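Local coordinates for protein bifunctional enzyme cysn/cysc (Mycobacterium tuberculosis, PDB 4BZP) that phosphorylates adenylyl sulfate (APS) at its 3'-hydroxyl with ATP, the kinase step of sulfate activation, through a P-loop kinase domain, at residues P3-V8 with A74-L79. Coordinates in Å, arbitrary orientation, origin at the centre of the assembly. Numbering follows the deposited sequence.
Sequences PRGKTV and ADCGHL
In this P-loop kinase fold, a Schellman motif ends helix 56-75 just before strand 79-82, which runs parallel to strand 6-11; the approach to that first strand packs on the turn. Pro-3 and Arg-4 adopt polyproline II angles (phi/psi near -55/143). Pro-3 O receives a CA-H...O contact from Gly-77 CA at 3.4 Å; at phi/psi 103/-1 a CB on Gly-77 would jam against the preceding carbonyl O, which calls for glycine. Arg-4 points CA-to-CB away, but its mtt side chain (chi1 to chi3) brings NE to 3.7 Å from Asp-75 OD1, a long salt bridge. Gly-5 N donates to Ala-74 O (2.7 Å, 161°), the carbonyl that also accepts from Gly-77 N at 2.9 Å. Gly-5 CA approaches His-78 O to 3.2 Å, where a CB would clash; His-78 NE2 hydrogen-bonds His-78 NE2 of the second subunit. Lys-6 N reaches the same His-78 O weakly at 3.4 Å, its O takes a CA-H...O contact from Leu-79 CA (3.5 Å), its CB lies 3.8 Å from Leu-79 CD2, and its backbone pairs onward with Val-80. Thr-7 points CA-to-CB away, OG1 hydrogen-bonding His-99 NE2. Val-8 CG2 loosely meets Leu-79 CD1 at 4.4 Å.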
loop_
_atom_site.group_PDB
_atom_site.type_symbol
_atom_site.label_atom_id
_atom_site.label_comp_id
_atom_site.label_asym_id
_atom_site.label_seq_id
_atom_site.Cartn_x
_atom_site.Cartn_y
_atom_site.Cartn_z
ATOM N N PRO A 3 1.961 -18.504 -0.071
ATOM C CA PRO A 3 1.801 -18.291 -1.512
ATOM C C PRO A 3 1.295 -16.867 -1.874
ATOM O O PRO A 3 0.537 -16.270 -1.106
ATOM C CB PRO A 3 0.744 -19.334 -1.915
ATOM C CG PRO A 3 0.749 -20.365 -0.834
ATOM C CD PRO A 3 1.127 -19.631 0.415
ATOM N N ARG A 4 1.756 -16.357 -3.014
ATOM C CA ARG A 4 1.221 -15.131 -3.597
ATOM C C ARG A 4 -0.287 -15.181 -3.751
ATOM O O ARG A 4 -0.897 -16.206 -4.103
ATOM C CB ARG A 4 1.807 -14.907 -5.002
ATOM C CG ARG A 4 3.122 -14.158 -5.023
ATOM C CD ARG A 4 3.726 -14.297 -6.416
ATOM N NE ARG A 4 4.998 -13.619 -6.517
ATOM C CZ ARG A 4 5.774 -13.623 -7.602
ATOM N NH1 ARG A 4 5.399 -14.266 -8.731
ATOM N NH2 ARG A 4 6.945 -12.980 -7.541
ATOM N N GLY A 5 -0.887 -14.036 -3.447
ATOM C CA GLY A 5 -2.295 -13.819 -3.689
ATOM C C GLY A 5 -2.551 -13.396 -5.144
ATOM O O GLY A 5 -1.718 -13.578 -6.022
ATOM N N LYS A 6 -3.695 -12.826 -5.345
ATOM C CA LYS A 6 -4.208 -12.496 -6.663
ATOM C C LYS A 6 -5.077 -11.293 -6.492
ATOM O O LYS A 6 -5.528 -10.989 -5.370
ATOM C CB LYS A 6 -5.109 -13.624 -7.168
ATOM C CG LYS A 6 -4.522 -15.019 -7.137
ATOM C CD LYS A 6 -5.430 -16.079 -7.650
ATOM C CE LYS A 6 -4.740 -17.452 -7.490
ATOM N NZ LYS A 6 -5.758 -18.501 -7.763
ATOM N N THR A 7 -5.394 -10.641 -7.616
ATOM C CA THR A 7 -6.293 -9.482 -7.612
ATOM C C THR A 7 -7.501 -9.633 -8.502
ATOM O O THR A 7 -7.376 -10.013 -9.667
ATOM C CB THR A 7 -5.548 -8.188 -8.017
ATOM O OG1 THR A 7 -4.526 -7.941 -7.023
ATOM C CG2 THR A 7 -6.464 -6.959 -8.131
ATOM N N VAL A 8 -8.681 -9.340 -7.944
ATOM C CA VAL A 8 -9.893 -9.195 -8.700
ATOM C C VAL A 8 -10.194 -7.714 -8.850
ATOM O O VAL A 8 -10.415 -7.030 -7.850
ATOM C CB VAL A 8 -11.066 -9.899 -7.993
ATOM C CG1 VAL A 8 -12.337 -9.736 -8.813
ATOM C CG2 VAL A 8 -10.745 -11.357 -7.765
ATOM N N ALA A 74 -1.168 -8.475 -2.613
ATOM C CA ALA A 74 -1.130 -9.819 -3.195
ATOM C C ALA A 74 0.178 -10.493 -2.959
ATOM O O ALA A 74 0.240 -11.680 -2.637
ATOM C CB ALA A 74 -1.438 -9.737 -4.679
ATOM N N ASP A 75 1.249 -9.771 -3.083
ATOM C CA ASP A 75 2.559 -10.364 -2.855
ATOM C C ASP A 75 2.699 -10.780 -1.369
ATOM O O ASP A 75 3.402 -11.772 -1.095
ATOM C CB ASP A 75 3.624 -9.383 -3.378
ATOM C CG ASP A 75 4.988 -9.957 -3.326
ATOM O OD1 ASP A 75 5.277 -10.804 -4.207
ATOM O OD2 ASP A 75 5.706 -9.549 -2.396
ATOM N N CYS A 76 2.016 -10.101 -0.441
ATOM C CA CYS A 76 1.885 -10.449 0.980
ATOM C C CYS A 76 0.867 -11.602 1.262
ATOM O O CYS A 76 0.555 -11.881 2.405
ATOM C CB CYS A 76 1.456 -9.199 1.801
ATOM S SG CYS A 76 2.764 -8.058 2.047
ATOM N N GLY A 77 0.287 -12.177 0.204
ATOM C CA GLY A 77 -0.535 -13.364 0.309
ATOM C C GLY A 77 -2.044 -13.169 0.236
ATOM O O GLY A 77 -2.818 -14.135 0.364
ATOM N N HIS A 78 -2.510 -11.940 0.106
ATOM C CA HIS A 78 -3.932 -11.669 0.141
ATOM C C HIS A 78 -4.625 -11.797 -1.221
ATOM O O HIS A 78 -4.010 -11.512 -2.246
ATOM C CB HIS A 78 -4.172 -10.235 0.641
ATOM C CG HIS A 78 -3.578 -9.958 1.973
ATOM N ND1 HIS A 78 -4.231 -10.282 3.138
ATOM C CD2 HIS A 78 -2.424 -9.374 2.321
ATOM C CE1 HIS A 78 -3.471 -9.908 4.168
ATOM N NE2 HIS A 78 -2.363 -9.379 3.691
ATOM N N LEU A 79 -5.899 -12.171 -1.155
ATOM C CA LEU A 79 -6.795 -12.124 -2.277
ATOM C C LEU A 79 -7.407 -10.739 -2.234
ATOM O O LEU A 79 -8.184 -10.428 -1.347
ATOM C CB LEU A 79 -7.848 -13.225 -2.193
ATOM C CG LEU A 79 -8.750 -13.420 -3.424
ATOM C CD1 LEU A 79 -9.768 -12.321 -3.589
ATOM C CD2 LEU A 79 -7.931 -13.587 -4.687
#